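Local coordinates for protein ATP-dependent DNA helicase (Mycobacterium smegmatis, PDB 5V9X) that uses ATP hydrolysis to move 3'-to-5' along single-stranded DNA and probably to unwind RNA:DNA hybrids, as a member of the Lhr family of bacterial helicases, at residues P105-A110 / I164-S169; R282-V287 / S308-I313; R301-L306 / V380-L385; V400-S405 / A440-R445. All blocks are in the same frame, centred on the assembly; numbering follows the deposited sequence.

Contact 1 of 4, residues P105-A110 / I164-S169. With nucleotides of chain B.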
# COMPACT_ATOMS: atom_id res chain seq x y z
N PRO A 105 -0.09 4.96 -10.18
CA PRO A 105 -0.51 5.29 -8.81
C PRO A 105 0.36 6.35 -8.16
O PRO A 105 -0.07 6.95 -7.16
CB PRO A 105 -0.40 3.95 -8.07
CG PRO A 105 0.61 3.17 -8.85
CD PRO A 105 0.47 3.60 -10.28
N LEU A 106 1.56 6.61 -8.68
CA LEU A 106 2.48 7.59 -8.12
C LEU A 106 2.73 8.71 -9.13
O LEU A 106 2.88 8.45 -10.33
CB LEU A 106 3.81 6.94 -7.72
CG LEU A 106 3.76 5.95 -6.55
CD1 LEU A 106 5.09 5.24 -6.41
CD2 LEU A 106 3.41 6.68 -5.27
N LYS A 107 2.78 9.95 -8.63
CA LYS A 107 3.04 11.09 -9.50
C LYS A 107 4.45 11.04 -10.08
O LYS A 107 4.65 11.27 -11.27
CB LYS A 107 2.82 12.40 -8.74
CG LYS A 107 1.38 12.68 -8.38
CD LYS A 107 1.22 14.08 -7.79
CE LYS A 107 1.99 14.23 -6.49
NZ LYS A 107 1.74 15.55 -5.85
N ALA A 108 5.44 10.74 -9.23
CA ALA A 108 6.83 10.70 -9.68
C ALA A 108 7.00 9.75 -10.86
O ALA A 108 7.67 10.08 -11.85
CB ALA A 108 7.74 10.29 -8.53
N LEU A 109 6.40 8.56 -10.78
CA LEU A 109 6.45 7.63 -11.90
C LEU A 109 5.79 8.22 -13.14
O LEU A 109 6.31 8.08 -14.25
CB LEU A 109 5.77 6.31 -11.51
CG LEU A 109 5.55 5.31 -12.65
CD1 LEU A 109 6.86 5.03 -13.36
CD2 LEU A 109 4.93 4.03 -12.13
N ALA A 110 4.65 8.90 -12.97
CA ALA A 110 3.96 9.50 -14.11
C ALA A 110 4.86 10.48 -14.84
O ALA A 110 4.91 10.48 -16.08
CB ALA A 110 2.68 10.19 -13.64
N ILE A 164 -0.96 10.78 -19.64
CA ILE A 164 -0.43 10.16 -18.43
C ILE A 164 -1.12 10.82 -17.24
O ILE A 164 -1.18 12.05 -17.17
CB ILE A 164 1.10 10.32 -18.34
CG1 ILE A 164 1.78 9.62 -19.52
CG2 ILE A 164 1.62 9.79 -17.02
CD1 ILE A 164 3.27 9.91 -19.62
N THR A 165 -1.63 10.01 -16.32
CA THR A 165 -2.41 10.55 -15.22
C THR A 165 -2.43 9.55 -14.07
O THR A 165 -1.78 8.50 -14.12
CB THR A 165 -3.83 10.91 -15.68
OG1 THR A 165 -4.56 11.47 -14.58
CG2 THR A 165 -4.56 9.67 -16.19
N THR A 166 -3.19 9.88 -13.03
CA THR A 166 -3.41 9.06 -11.85
C THR A 166 -4.85 8.56 -11.82
O THR A 166 -5.71 9.05 -12.56
CB THR A 166 -3.11 9.87 -10.58
OG1 THR A 166 -3.99 11.00 -10.52
CG2 THR A 166 -1.66 10.34 -10.57
N PRO A 167 -5.15 7.56 -10.98
CA PRO A 167 -6.56 7.15 -10.84
C PRO A 167 -7.45 8.27 -10.33
O PRO A 167 -8.56 8.45 -10.84
CB PRO A 167 -6.49 5.98 -9.84
CG PRO A 167 -5.09 5.47 -9.96
CD PRO A 167 -4.25 6.68 -10.22
N GLU A 168 -6.98 9.03 -9.35
CA GLU A 168 -7.76 10.15 -8.82
C GLU A 168 -8.04 11.19 -9.90
O GLU A 168 -9.16 11.67 -10.04
CB GLU A 168 -7.03 10.79 -7.64
CG GLU A 168 -7.02 9.96 -6.36
CD GLU A 168 -6.09 8.75 -6.43
OE1 GLU A 168 -5.28 8.67 -7.38
OE2 GLU A 168 -6.17 7.89 -5.53
N SER A 169 -7.01 11.54 -10.69
CA SER A 169 -7.20 12.56 -11.71
C SER A 169 -8.03 12.05 -12.88
O SER A 169 -8.80 12.81 -13.48
CB SER A 169 -5.85 13.09 -12.19
OG SER A 169 -5.33 14.04 -11.28
P DG B 9 1.69 10.38 -4.70
OP1 DG B 9 2.46 10.21 -5.95
OP2 DG B 9 2.19 11.27 -3.63
O5' DG B 9 0.21 10.82 -5.07
C5' DG B 9 -0.61 9.96 -5.83
C4' DG B 9 -2.04 10.48 -5.89
O4' DG B 9 -2.67 10.30 -4.60
C3' DG B 9 -2.17 11.96 -6.24
O3' DG B 9 -3.26 12.15 -7.12
C2' DG B 9 -2.41 12.62 -4.89
C1' DG B 9 -3.15 11.54 -4.12
N9 DG B 9 -2.92 11.59 -2.68
C8 DG B 9 -1.72 11.48 -2.03
N7 DG B 9 -1.81 11.55 -0.74
C5 DG B 9 -3.17 11.72 -0.51
C6 DG B 9 -3.87 11.86 0.71
O6 DG B 9 -3.42 11.87 1.86
N1 DG B 9 -5.24 12.01 0.51
C2 DG B 9 -5.85 12.02 -0.73
N2 DG B 9 -7.19 12.17 -0.73
N3 DG B 9 -5.20 11.89 -1.88
C4 DG B 9 -3.87 11.74 -1.69
P DC B 10 -3.36 13.48 -8.01
OP1 DC B 10 -4.06 13.12 -9.26
OP2 DC B 10 -2.02 14.12 -8.06
O5' DC B 10 -4.29 14.44 -7.15
C5' DC B 10 -5.68 14.21 -7.09
C4' DC B 10 -6.33 15.21 -6.16
O4' DC B 10 -6.07 14.85 -4.79
C3' DC B 10 -5.84 16.65 -6.33
O3' DC B 10 -6.93 17.50 -6.59
C2' DC B 10 -5.18 16.98 -4.98
C1' DC B 10 -5.90 16.03 -4.05
N1 DC B 10 -5.14 15.72 -2.81
C2 DC B 10 -5.80 15.67 -1.59
O2 DC B 10 -7.02 15.87 -1.56
N3 DC B 10 -5.10 15.39 -0.46
C4 DC B 10 -3.78 15.17 -0.54
N4 DC B 10 -3.12 14.90 0.59
C5 DC B 10 -3.08 15.23 -1.78
C6 DC B 10 -3.79 15.50 -2.88
P DT B 8 3.62 10.22 0.68
OP1 DT B 8 4.85 10.79 0.10
OP2 DT B 8 2.74 11.06 1.52
O5' DT B 8 2.72 9.61 -0.50
C5' DT B 8 3.23 8.53 -1.28
C4' DT B 8 2.10 7.83 -2.02
O4' DT B 8 1.30 7.08 -1.09
C3' DT B 8 1.12 8.76 -2.72
O3' DT B 8 1.50 8.91 -4.07
C2' DT B 8 -0.24 8.04 -2.59
C1' DT B 8 0.05 6.84 -1.69
N1 DT B 8 -0.96 6.63 -0.61
C2 DT B 8 -1.75 5.51 -0.63
O2 DT B 8 -1.67 4.66 -1.50
N3 DT B 8 -2.64 5.41 0.40
C4 DT B 8 -2.82 6.32 1.44
O4 DT B 8 -3.65 6.14 2.33
C5 DT B 8 -1.95 7.47 1.41
C7 DT B 8 -2.05 8.52 2.48
C6 DT B 8 -1.08 7.57 0.40
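K107 and T166 barely meet, with K107 CG 4.4 Å from T166 CG2, and no hydrogen bond joins their two segments; what they share is the DNA backbone of chain B. The backbone amide of K107, at the first turn of helix 107-116, gives an almost straight bond to OP1 of DG9 (N to OP1 2.7 Å, 175°). One phosphate further on, the hydroxyls of T166 and S169 both donate to OP1 of DC10, S169 OG at 2.6 Å. T166 OG1 also accepts from S169 N (3.1 Å, 156°), an N-cap of helix 167-174; a chi1 of 61° sets the hydroxyl between backbone N and carbonyl carbon, where it serves helix and phosphate together. The aliphatic part of K107 runs beside the DNA, its CD 3.3 Å from OP2 of DC10. Protein packs more firmly where A110 CB meets I164 CG2 (3.6 Å); at the segment's other end P105 CA lies loosely near P167 CD. R201 ties the segments together by bonding P105 O and forming a salt bridge with E168. Strand ends leading into helices that grip successive phosphates are characteristic of motifs Ia and Ib in the first RecA-like domain of superfamily 2 helicases.

Contact 2 of 4, residues R282-V287 / S308-I313; sequences RIVDLV and SRLNEI
L310 and V284 form the close side of this helix pair, CD2 of the leucine 3.7 Å from CG2 of the valine as the two side chains slide past each other in opposite directions. The same L310 CD2 also reaches CG2 of I283 (3.7 Å), whose side chain crosses the leucine at about a right angle, and L310 CD1 touches that isoleucine methyl as well. The leucine fork thus straddles I283 CG2 while one prong lies against V284. With CG1 of V284 anti to the backbone N (chi1 179°), its CG2 is left to meet both L310 and I313. Contact thins at I313, which is partly exposed and brings CG2 to 3.9 Å from V284 CG2. Beyond it the helices carry polar groups: R309 and E312 make a long salt bridge within their own helix (NH1 to OE1 3.8 Å), and D285 bridges to R317. The segment axes approach to 10.1 Å and cross at -70°, so the apolar patch stays small. Helix 276-288 rests on strands 394-400 and 424-429 through L286 and I283, the latter between L310 and the sheet, while helix 300-318 reaches the start of strand 352-355, where N311 OD1 accepts from A352 N.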
# COMPACT_ATOMS: atom_id res chain seq x y z
N ARG A 282 26.81 4.71 8.95
CA ARG A 282 27.00 3.72 7.90
C ARG A 282 26.28 4.10 6.61
O ARG A 282 26.73 3.76 5.52
CB ARG A 282 26.52 2.35 8.38
CG ARG A 282 27.26 1.82 9.60
CD ARG A 282 28.72 1.50 9.28
NE ARG A 282 29.37 0.82 10.40
CZ ARG A 282 29.98 1.45 11.40
NH1 ARG A 282 30.03 2.78 11.42
NH2 ARG A 282 30.55 0.75 12.37
N ILE A 283 25.15 4.81 6.72
CA ILE A 283 24.43 5.25 5.53
C ILE A 283 25.27 6.23 4.73
O ILE A 283 25.41 6.10 3.50
CB ILE A 283 23.07 5.85 5.91
CG1 ILE A 283 22.08 4.75 6.31
CG2 ILE A 283 22.51 6.69 4.76
CD1 ILE A 283 20.71 5.26 6.69
N VAL A 284 25.85 7.22 5.40
CA VAL A 284 26.75 8.15 4.73
C VAL A 284 27.95 7.41 4.16
O VAL A 284 28.41 7.69 3.05
CB VAL A 284 27.17 9.28 5.68
CG1 VAL A 284 28.12 10.24 4.99
CG2 VAL A 284 25.94 10.03 6.18
N ASP A 285 28.47 6.43 4.92
CA ASP A 285 29.53 5.57 4.40
C ASP A 285 29.09 4.88 3.11
O ASP A 285 29.87 4.78 2.15
CB ASP A 285 29.93 4.53 5.45
CG ASP A 285 30.70 5.13 6.61
OD1 ASP A 285 30.94 6.36 6.61
OD2 ASP A 285 31.07 4.37 7.53
N LEU A 286 27.85 4.41 3.07
CA LEU A 286 27.37 3.69 1.89
C LEU A 286 27.09 4.65 0.73
O LEU A 286 27.36 4.32 -0.43
CB LEU A 286 26.13 2.88 2.24
CG LEU A 286 26.42 1.60 3.03
CD1 LEU A 286 25.15 1.03 3.66
CD2 LEU A 286 27.08 0.57 2.13
N VAL A 287 26.54 5.83 1.03
CA VAL A 287 26.29 6.81 -0.03
C VAL A 287 27.61 7.28 -0.63
O VAL A 287 27.78 7.29 -1.86
CB VAL A 287 25.47 7.99 0.51
CG1 VAL A 287 25.33 9.06 -0.56
CG2 VAL A 287 24.10 7.53 0.97
N SER A 308 18.15 15.69 7.35
CA SER A 308 18.88 16.63 8.20
C SER A 308 20.16 16.00 8.74
O SER A 308 21.22 16.63 8.73
CB SER A 308 17.99 17.08 9.36
OG SER A 308 16.71 17.50 8.89
N ARG A 309 20.07 14.75 9.20
CA ARG A 309 21.23 14.10 9.81
C ARG A 309 22.31 13.80 8.78
O ARG A 309 23.49 14.09 9.00
CB ARG A 309 20.80 12.83 10.53
CG ARG A 309 19.70 13.03 11.56
CD ARG A 309 20.15 13.93 12.69
NE ARG A 309 19.06 14.21 13.62
CZ ARG A 309 18.32 15.31 13.59
NH1 ARG A 309 18.55 16.25 12.69
NH2 ARG A 309 17.34 15.47 14.47
N LEU A 310 21.92 13.20 7.65
CA LEU A 310 22.91 12.83 6.64
C LEU A 310 23.67 14.05 6.13
O LEU A 310 24.87 13.98 5.86
CB LEU A 310 22.23 12.10 5.48
CG LEU A 310 21.46 10.83 5.84
CD1 LEU A 310 20.96 10.12 4.58
CD2 LEU A 310 22.29 9.89 6.70
N ASN A 311 22.98 15.19 6.01
CA ASN A 311 23.66 16.41 5.60
C ASN A 311 24.59 16.92 6.70
O ASN A 311 25.73 17.31 6.42
CB ASN A 311 22.64 17.48 5.21
CG ASN A 311 21.93 17.16 3.91
OD1 ASN A 311 22.45 16.44 3.06
ND2 ASN A 311 20.72 17.70 3.75
N GLU A 312 24.12 16.91 7.95
CA GLU A 312 24.95 17.37 9.06
C GLU A 312 26.21 16.52 9.21
O GLU A 312 27.28 17.04 9.54
CB GLU A 312 24.15 17.37 10.36
CG GLU A 312 23.10 18.48 10.44
CD GLU A 312 22.03 18.19 11.48
OE1 GLU A 312 22.19 17.22 12.25
OE2 GLU A 312 21.03 18.93 11.52
N ILE A 313 26.10 15.22 8.96
CA ILE A 313 27.27 14.35 8.98
C ILE A 313 28.20 14.70 7.83
O ILE A 313 29.42 14.84 8.01
CB ILE A 313 26.84 12.87 8.94
CG1 ILE A 313 26.04 12.51 10.18
CG2 ILE A 313 28.06 11.97 8.79
CD1 ILE A 313 25.38 11.17 10.08

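Contact 3 of 4, residues R301-L306 / V380-L385. With nucleotides of chain B.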
# COMPACT_ATOMS: atom_id res chain seq x y z
N ARG A 301 8.10 12.30 8.38
CA ARG A 301 8.90 12.94 9.42
C ARG A 301 10.28 12.30 9.53
O ARG A 301 11.28 13.01 9.71
CB ARG A 301 8.17 12.87 10.77
CG ARG A 301 7.17 14.01 10.98
CD ARG A 301 6.52 13.93 12.36
NE ARG A 301 5.65 12.76 12.49
CZ ARG A 301 5.01 12.42 13.61
NH1 ARG A 301 5.15 13.16 14.70
NH2 ARG A 301 4.25 11.34 13.63
N LEU A 302 10.36 10.98 9.41
CA LEU A 302 11.66 10.32 9.46
C LEU A 302 12.51 10.69 8.25
O LEU A 302 13.74 10.81 8.36
CB LEU A 302 11.49 8.81 9.56
CG LEU A 302 12.79 8.01 9.78
CD1 LEU A 302 13.39 8.34 11.14
CD2 LEU A 302 12.54 6.52 9.64
N ALA A 303 11.88 10.86 7.09
CA ALA A 303 12.61 11.26 5.89
C ALA A 303 13.22 12.65 6.05
O ALA A 303 14.38 12.88 5.71
CB ALA A 303 11.70 11.20 4.67
N GLU A 304 12.43 13.60 6.56
CA GLU A 304 12.96 14.92 6.88
C GLU A 304 14.07 14.83 7.91
O GLU A 304 15.10 15.51 7.80
CB GLU A 304 11.85 15.84 7.38
CG GLU A 304 10.76 16.14 6.37
CD GLU A 304 11.21 17.08 5.27
OE1 GLU A 304 10.63 17.02 4.16
OE2 GLU A 304 12.14 17.88 5.50
N ARG A 305 13.88 13.99 8.93
CA ARG A 305 14.89 13.83 9.98
C ARG A 305 16.20 13.31 9.42
O ARG A 305 17.26 13.90 9.63
CB ARG A 305 14.36 12.89 11.07
CG ARG A 305 13.75 13.57 12.27
CD ARG A 305 13.65 12.57 13.40
NE ARG A 305 14.95 11.96 13.66
CZ ARG A 305 15.13 10.81 14.30
NH1 ARG A 305 14.08 10.13 14.74
NH2 ARG A 305 16.35 10.33 14.48
N LEU A 306 16.15 12.17 8.72
CA LEU A 306 17.37 11.56 8.19
C LEU A 306 18.08 12.50 7.23
O LEU A 306 19.32 12.60 7.26
CB LEU A 306 17.04 10.24 7.51
CG LEU A 306 16.86 9.05 8.45
CD1 LEU A 306 16.33 7.84 7.69
CD2 LEU A 306 18.17 8.71 9.14
N VAL A 380 16.30 10.84 0.26
CA VAL A 380 15.59 10.15 1.33
C VAL A 380 14.10 10.26 1.03
O VAL A 380 13.50 11.33 1.18
CB VAL A 380 15.93 10.74 2.71
CG1 VAL A 380 15.31 9.89 3.81
CG2 VAL A 380 17.43 10.84 2.88
N ALA A 381 13.49 9.16 0.60
CA ALA A 381 12.14 9.19 0.08
C ALA A 381 11.22 8.26 0.87
O ALA A 381 11.66 7.34 1.56
CB ALA A 381 12.11 8.79 -1.40
N THR A 382 9.92 8.53 0.75
CA THR A 382 8.88 7.62 1.20
C THR A 382 8.53 6.69 0.04
O THR A 382 9.31 6.52 -0.90
CB THR A 382 7.67 8.41 1.71
OG1 THR A 382 7.16 9.24 0.66
CG2 THR A 382 8.06 9.27 2.90
N SER A 383 7.34 6.08 0.08
CA SER A 383 6.87 5.27 -1.04
C SER A 383 6.59 6.10 -2.29
O SER A 383 6.17 5.53 -3.30
CB SER A 383 5.62 4.49 -0.64
OG SER A 383 4.60 5.36 -0.19
N SER A 384 6.79 7.42 -2.23
CA SER A 384 6.61 8.27 -3.40
C SER A 384 7.55 7.91 -4.54
O SER A 384 7.28 8.25 -5.69
CB SER A 384 6.81 9.73 -3.00
OG SER A 384 8.11 9.93 -2.47
N LEU A 385 8.66 7.23 -4.24
CA LEU A 385 9.60 6.75 -5.25
C LEU A 385 9.71 5.23 -5.25
O LEU A 385 10.72 4.69 -5.72
CB LEU A 385 10.98 7.38 -5.05
CG LEU A 385 11.08 8.90 -5.04
CD1 LEU A 385 12.54 9.32 -4.96
CD2 LEU A 385 10.41 9.50 -6.26
P DT B 8 3.62 10.22 0.68
OP1 DT B 8 4.85 10.79 0.10
OP2 DT B 8 2.74 11.06 1.52
O5' DT B 8 2.72 9.61 -0.50
C5' DT B 8 3.23 8.53 -1.28
C4' DT B 8 2.10 7.83 -2.02
O4' DT B 8 1.30 7.08 -1.09
C3' DT B 8 1.12 8.76 -2.72
O3' DT B 8 1.50 8.91 -4.07
C2' DT B 8 -0.24 8.04 -2.59
C1' DT B 8 0.05 6.84 -1.69
N1 DT B 8 -0.96 6.63 -0.61
C2 DT B 8 -1.75 5.51 -0.63
O2 DT B 8 -1.67 4.66 -1.50
N3 DT B 8 -2.64 5.41 0.40
C4 DT B 8 -2.82 6.32 1.44
O4 DT B 8 -3.65 6.14 2.33
C5 DT B 8 -1.95 7.47 1.41
C7 DT B 8 -2.05 8.52 2.48
C6 DT B 8 -1.08 7.57 0.40
P DC B 7 3.27 8.88 6.89
OP1 DC B 7 4.31 9.81 7.36
OP2 DC B 7 1.86 9.10 7.26
O5' DC B 7 3.37 8.79 5.31
C5' DC B 7 4.41 8.03 4.73
C4' DC B 7 3.96 7.44 3.41
O4' DC B 7 3.06 6.35 3.65
C3' DC B 7 3.19 8.40 2.52
O3' DC B 7 4.05 8.93 1.53
C2' DC B 7 2.07 7.54 1.90
C1' DC B 7 2.30 6.15 2.49
N1 DC B 7 1.04 5.46 2.86
C2 DC B 7 0.61 4.37 2.10
O2 DC B 7 1.30 3.99 1.15
N3 DC B 7 -0.55 3.75 2.44
C4 DC B 7 -1.27 4.19 3.47
N4 DC B 7 -2.40 3.56 3.77
C5 DC B 7 -0.85 5.31 4.25
C6 DC B 7 0.30 5.91 3.91
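A303 and V380 supply most of the apolar contact between helix 300-318 and the end of strand 378-381. V380 CG1, anti to its own amide nitrogen (chi1 -173°), packs against the helix turn: it is 3.9 Å from A303 CB, 3.7 Å from A303 O and 4.1 Å from L306 CB. The small alanine lets the helix come close, its CA 5.6 Å from that of V380. T382 adds a looser touch, CG2 to A303 CB 4.5 Å.

Hydrogen bonding does not link the two segments but faces the DNA. T382 OG1 donates to OP1 of DT8 of chain B (2.8 Å). Behind it, S384 N gives a weak though fairly straight bond to T382 OG1 (3.4 Å, 163°), which may help keep the hydroxyl directed at the phosphate. S383 OG lies against the sugars of DC7 and DT8.

Charge comes from the helix: R305 makes a salt bridge to another DNA phosphate and a cation-pi contact with W276, and R301 pairs with E571. The T-S-S sequence after the strand fits motif V of superfamily 2 helicases. Strand 378-381 lies between 352-355 and 292-296 in the parallel sheet of the second RecA-like domain, with backbone bonds from V380 to R353 and H355 and from A381 to V295 and A297; helix 300-318 covers V380 further through T307 and L310.

Contact 4 of 4, residues V400-S405 / A440-R445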
# COMPACT_ATOMS: atom_id res chain seq x y z
N VAL A 400 15.50 1.69 5.57
CA VAL A 400 15.54 1.88 7.01
C VAL A 400 14.27 1.28 7.60
O VAL A 400 13.16 1.63 7.19
CB VAL A 400 15.67 3.37 7.37
CG1 VAL A 400 15.18 3.64 8.79
CG2 VAL A 400 17.12 3.82 7.22
N GLU A 401 14.45 0.36 8.56
CA GLU A 401 13.38 -0.46 9.13
C GLU A 401 12.85 -1.45 8.09
O GLU A 401 12.99 -1.22 6.89
CB GLU A 401 12.24 0.41 9.68
CG GLU A 401 11.22 -0.34 10.53
CD GLU A 401 10.18 0.58 11.15
OE1 GLU A 401 9.82 1.59 10.51
OE2 GLU A 401 9.75 0.30 12.29
N ALA A 402 12.27 -2.55 8.54
CA ALA A 402 11.68 -3.50 7.61
C ALA A 402 10.60 -2.80 6.78
O ALA A 402 9.85 -1.97 7.31
CB ALA A 402 11.08 -4.69 8.36
N PRO A 403 10.50 -3.10 5.49
CA PRO A 403 9.50 -2.44 4.65
C PRO A 403 8.11 -2.96 4.94
O PRO A 403 7.96 -4.02 5.58
CB PRO A 403 9.95 -2.80 3.22
CG PRO A 403 10.70 -4.07 3.38
CD PRO A 403 11.37 -4.01 4.72
N PRO A 404 7.06 -2.26 4.50
CA PRO A 404 5.69 -2.67 4.87
C PRO A 404 5.28 -4.04 4.35
O PRO A 404 4.35 -4.64 4.90
CB PRO A 404 4.82 -1.56 4.27
CG PRO A 404 5.65 -0.95 3.20
CD PRO A 404 7.06 -1.02 3.71
N SER A 405 5.93 -4.55 3.31
CA SER A 405 5.65 -5.89 2.82
C SER A 405 6.84 -6.38 2.01
O SER A 405 7.77 -5.62 1.72
CB SER A 405 4.37 -5.92 1.98
OG SER A 405 4.47 -5.07 0.85
N ALA A 440 15.23 -9.56 8.41
CA ALA A 440 15.80 -10.83 7.96
C ALA A 440 14.76 -11.65 7.19
O ALA A 440 15.03 -12.12 6.08
CB ALA A 440 16.33 -11.62 9.15
N VAL A 441 13.58 -11.84 7.78
CA VAL A 441 12.52 -12.56 7.08
C VAL A 441 12.19 -11.88 5.75
O VAL A 441 11.96 -12.54 4.74
CB VAL A 441 11.27 -12.69 7.97
CG1 VAL A 441 10.12 -13.32 7.20
CG2 VAL A 441 11.58 -13.50 9.21
N THR A 442 12.20 -10.55 5.74
CA THR A 442 11.91 -9.82 4.51
C THR A 442 12.95 -10.12 3.44
O THR A 442 12.61 -10.43 2.30
CB THR A 442 11.85 -8.32 4.79
OG1 THR A 442 10.80 -8.05 5.73
CG2 THR A 442 11.58 -7.55 3.51
N VAL A 443 14.24 -10.05 3.80
CA VAL A 443 15.30 -10.42 2.87
C VAL A 443 15.13 -11.87 2.41
O VAL A 443 15.31 -12.19 1.23
CB VAL A 443 16.68 -10.19 3.51
CG1 VAL A 443 17.78 -10.86 2.69
CG2 VAL A 443 16.96 -8.70 3.64
N GLN A 444 14.76 -12.75 3.34
CA GLN A 444 14.56 -14.15 3.01
C GLN A 444 13.47 -14.32 1.96
O GLN A 444 13.66 -15.00 0.95
CB GLN A 444 14.23 -14.94 4.28
CG GLN A 444 13.90 -16.40 4.06
CD GLN A 444 13.48 -17.09 5.34
OE1 GLN A 444 14.32 -17.54 6.11
NE2 GLN A 444 12.18 -17.16 5.57
N ARG A 445 12.31 -13.71 2.19
CA ARG A 445 11.20 -13.84 1.25
C ARG A 445 11.50 -13.16 -0.08
O ARG A 445 11.03 -13.62 -1.13
CB ARG A 445 9.92 -13.27 1.87
CG ARG A 445 9.56 -13.84 3.23
CD ARG A 445 8.66 -15.07 3.13
NE ARG A 445 7.26 -14.70 2.92
CZ ARG A 445 6.28 -15.59 2.76
NH1 ARG A 445 6.54 -16.88 2.79
NH2 ARG A 445 5.04 -15.17 2.57
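T442 and P403 join two parts of the second RecA-like domain: helix 433-448, and the loop that leads from strand 394-400 of its parallel sheet into helix 406-413. The contact is slight, burying 101 Å² in all, and T442 carries the whole helix side of it. Its CB points at the loop and lies 4.3 Å from P403 CD. From there the side chain forks. CG2, set anti to the backbone N, goes straight to the proline ring and meets its outer carbons, 3.6 Å from P403 CG and 3.7 Å from P403 CD, so that methyl and ring approach head-on. OG1 takes the branch beside the backbone N (chi1 -61°), which turns it back along its own helix to hydrogen-bond with G438 O. Its polar need is thereby met within the helix.

Other bonds hold the loop in place. A402 N donates to D435 OD1 near the start of helix 433-448, A402 O accepts from N298 ND2, and S405 caps helix 406-413. P404, next after P403, packs on a guanine base of the bound DNA, so this loop lies between helix and tracking strand. The loop's other approach to the threonine is A402 CB, 4.3 Å from T442 OG1.

Contact 1 belongs to the first RecA-like domain, and contacts 2, 3 and 4 follow in the second, each domain built on a parallel sheet. Contacts 2 and 3 share helix 300-318, lie 14 Å apart between centres, and alternate along the chain. Contact 4 comes last; V400 joins it to both, touching I283 of contact 2 and L302 and L306 of contact 3. Contacts 1 and 3, 19 Å apart between centres, meet across the domain interface, L106 CD1 3.3 Å from S383 O. Together these two grip consecutive phosphates of DT8, DG9 and DC10, consistent with domains that move relative to each other as the helicase steps along DNA.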